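Local coordinates for high affinity transport system protein p37 (Mycoplasma hyorhinis, PDB 3EKI) that binds thiamine diphosphate as the extracytoplasmic lipoprotein component of a high-affinity transport system, at residues E79-K84 / F93-F98. Sequence-based numbering, arbitrary orientation.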
# COMPACT_ATOMS: atom_id res chain seq x y z
N GLU A 79 4.93 -20.86 -17.18
CA GLU A 79 4.23 -19.96 -18.07
C GLU A 79 5.20 -19.08 -18.85
O GLU A 79 5.00 -18.88 -20.04
CB GLU A 79 3.26 -19.08 -17.27
CG GLU A 79 2.50 -18.03 -18.05
CD GLU A 79 1.56 -18.54 -19.12
OE1 GLU A 79 1.12 -19.70 -18.97
OE2 GLU A 79 1.23 -17.84 -20.09
N PHE A 80 6.22 -18.58 -18.16
CA PHE A 80 7.21 -17.74 -18.83
C PHE A 80 7.79 -18.52 -20.02
O PHE A 80 7.93 -17.93 -21.08
CB PHE A 80 8.32 -17.25 -17.91
CG PHE A 80 9.47 -16.54 -18.62
CD1 PHE A 80 10.58 -17.20 -19.13
CD2 PHE A 80 9.41 -15.17 -18.79
CE1 PHE A 80 11.56 -16.56 -19.82
CE2 PHE A 80 10.42 -14.48 -19.43
CZ PHE A 80 11.49 -15.19 -19.92
N ASN A 81 8.26 -19.73 -19.73
CA ASN A 81 9.02 -20.37 -20.83
C ASN A 81 8.09 -20.82 -21.94
O ASN A 81 8.47 -20.88 -23.11
CB ASN A 81 9.90 -21.51 -20.29
CG ASN A 81 11.13 -20.96 -19.60
OD1 ASN A 81 12.00 -20.31 -20.16
ND2 ASN A 81 11.23 -21.18 -18.30
N LYS A 82 6.83 -21.10 -21.58
CA LYS A 82 5.86 -21.37 -22.65
C LYS A 82 5.70 -20.19 -23.58
O LYS A 82 5.73 -20.30 -24.80
CB LYS A 82 4.53 -21.78 -22.00
CG LYS A 82 3.44 -22.12 -23.01
CD LYS A 82 2.06 -21.81 -22.43
CE LYS A 82 1.09 -21.28 -23.48
NZ LYS A 82 0.59 -19.91 -23.13
N LEU A 83 5.52 -18.99 -23.01
CA LEU A 83 5.41 -17.79 -23.82
C LEU A 83 6.64 -17.52 -24.65
O LEU A 83 6.59 -17.17 -25.83
CB LEU A 83 5.20 -16.57 -22.91
CG LEU A 83 3.88 -16.44 -22.17
CD1 LEU A 83 3.86 -15.08 -21.48
CD2 LEU A 83 2.70 -16.58 -23.12
N LYS A 84 7.77 -17.69 -23.97
CA LYS A 84 9.08 -17.48 -24.57
C LYS A 84 9.25 -18.37 -25.80
O LYS A 84 9.68 -17.90 -26.86
CB LYS A 84 10.19 -17.79 -23.58
CG LYS A 84 11.60 -17.70 -24.17
CD LYS A 84 12.49 -18.66 -23.41
CE LYS A 84 13.85 -18.85 -24.01
NZ LYS A 84 13.80 -19.82 -25.11
N PHE A 93 16.58 -18.08 -27.29
CA PHE A 93 17.38 -17.74 -26.11
C PHE A 93 17.37 -18.92 -25.13
O PHE A 93 16.53 -19.81 -25.32
CB PHE A 93 16.85 -16.49 -25.40
CG PHE A 93 16.97 -15.16 -26.11
CD1 PHE A 93 18.19 -14.50 -26.16
CD2 PHE A 93 15.89 -14.56 -26.73
CE1 PHE A 93 18.33 -13.29 -26.80
CE2 PHE A 93 16.04 -13.34 -27.36
CZ PHE A 93 17.25 -12.67 -27.39
N ASP A 94 18.22 -18.90 -24.12
CA ASP A 94 18.19 -19.91 -23.09
C ASP A 94 16.86 -19.80 -22.31
O ASP A 94 16.33 -18.72 -22.04
CB ASP A 94 19.35 -19.84 -22.12
CG ASP A 94 20.71 -20.12 -22.70
OD1 ASP A 94 20.83 -20.80 -23.74
OD2 ASP A 94 21.69 -19.65 -22.08
N ASP A 95 16.35 -20.98 -21.96
CA ASP A 95 15.24 -21.04 -21.02
C ASP A 95 15.66 -20.42 -19.70
O ASP A 95 16.83 -20.43 -19.33
CB ASP A 95 14.78 -22.47 -20.81
CG ASP A 95 13.92 -23.02 -21.93
OD1 ASP A 95 13.54 -22.34 -22.89
OD2 ASP A 95 13.58 -24.23 -21.87
N VAL A 96 14.69 -19.88 -18.95
CA VAL A 96 14.95 -19.10 -17.76
C VAL A 96 14.47 -19.81 -16.49
O VAL A 96 13.36 -20.34 -16.47
CB VAL A 96 14.26 -17.73 -17.88
CG1 VAL A 96 14.55 -16.88 -16.67
CG2 VAL A 96 14.77 -17.05 -19.15
N ASP A 97 15.31 -19.77 -15.48
CA ASP A 97 14.99 -20.21 -14.12
C ASP A 97 14.60 -19.01 -13.26
O ASP A 97 15.16 -17.93 -13.42
CB ASP A 97 16.19 -20.88 -13.45
CG ASP A 97 15.82 -21.45 -12.09
OD1 ASP A 97 14.70 -22.00 -11.99
OD2 ASP A 97 16.62 -21.35 -11.14
N PHE A 98 13.66 -19.20 -12.34
CA PHE A 98 13.24 -18.11 -11.47
C PHE A 98 13.44 -18.45 -9.99
O PHE A 98 13.10 -19.56 -9.57
CB PHE A 98 11.77 -17.77 -11.71
CG PHE A 98 11.55 -17.15 -13.09
CD1 PHE A 98 11.39 -17.94 -14.21
CD2 PHE A 98 11.52 -15.75 -13.22
CE1 PHE A 98 11.19 -17.38 -15.45
CE2 PHE A 98 11.31 -15.20 -14.45
CZ PHE A 98 11.12 -16.00 -15.57
O HOH W 1 14.76 -22.94 -25.44
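Lys84 NZ donates to the carbonyl O of Phe93 at 2.7 Å, with NZ lying 44° out of the carbonyl plane. Two weaker links surround this bond. NZ forms a salt bridge to Asp95 OD1, whose hydrogen bond is weak at 3.4 Å from NZ, and a water donating to that oxygen also accepts a weak bond from NZ. The lysine chain is extended as far as CE and bends at the last torsion (chi4 -82°), which turns NZ to these oxygens. Asp95 OD1 is held as well by Asn85 ND2, so the carboxylate ties the last turn of the helix to the loop.

One turn earlier, Asn81 reads the backbone of Val96 with both ends of its amide: OD1 accepts from Val96 N at 3.0 Å, while ND2 donates to Val96 O at 2.9 Å. Both bonds are nearly straight, the first on an in-plane lone pair of Asn81 OD1 and the second on one of Val96 O. Pairing one amide with the N-H and C=O of a single residue fixes the amide's rotation, much as a neighbouring strand would engage that backbone.

Phe80, one residue before Asn81, makes the apolar part of the contact. The edge of Phe98 points at a face of Phe80, with CZ of Phe98 3.5 Å from CG of Phe80 and the ring planes at 70°. Val96 CG2 reaches Phe80 CE1 obliquely.

The contact thus closes a helix-to-strand connection, seating the end of helix 64-85 on the start of strand 97-103, which pairs in parallel with strand 45-51. Trp42 stacks on Phe93, and helix 354-369 packs against Phe80 and Val96.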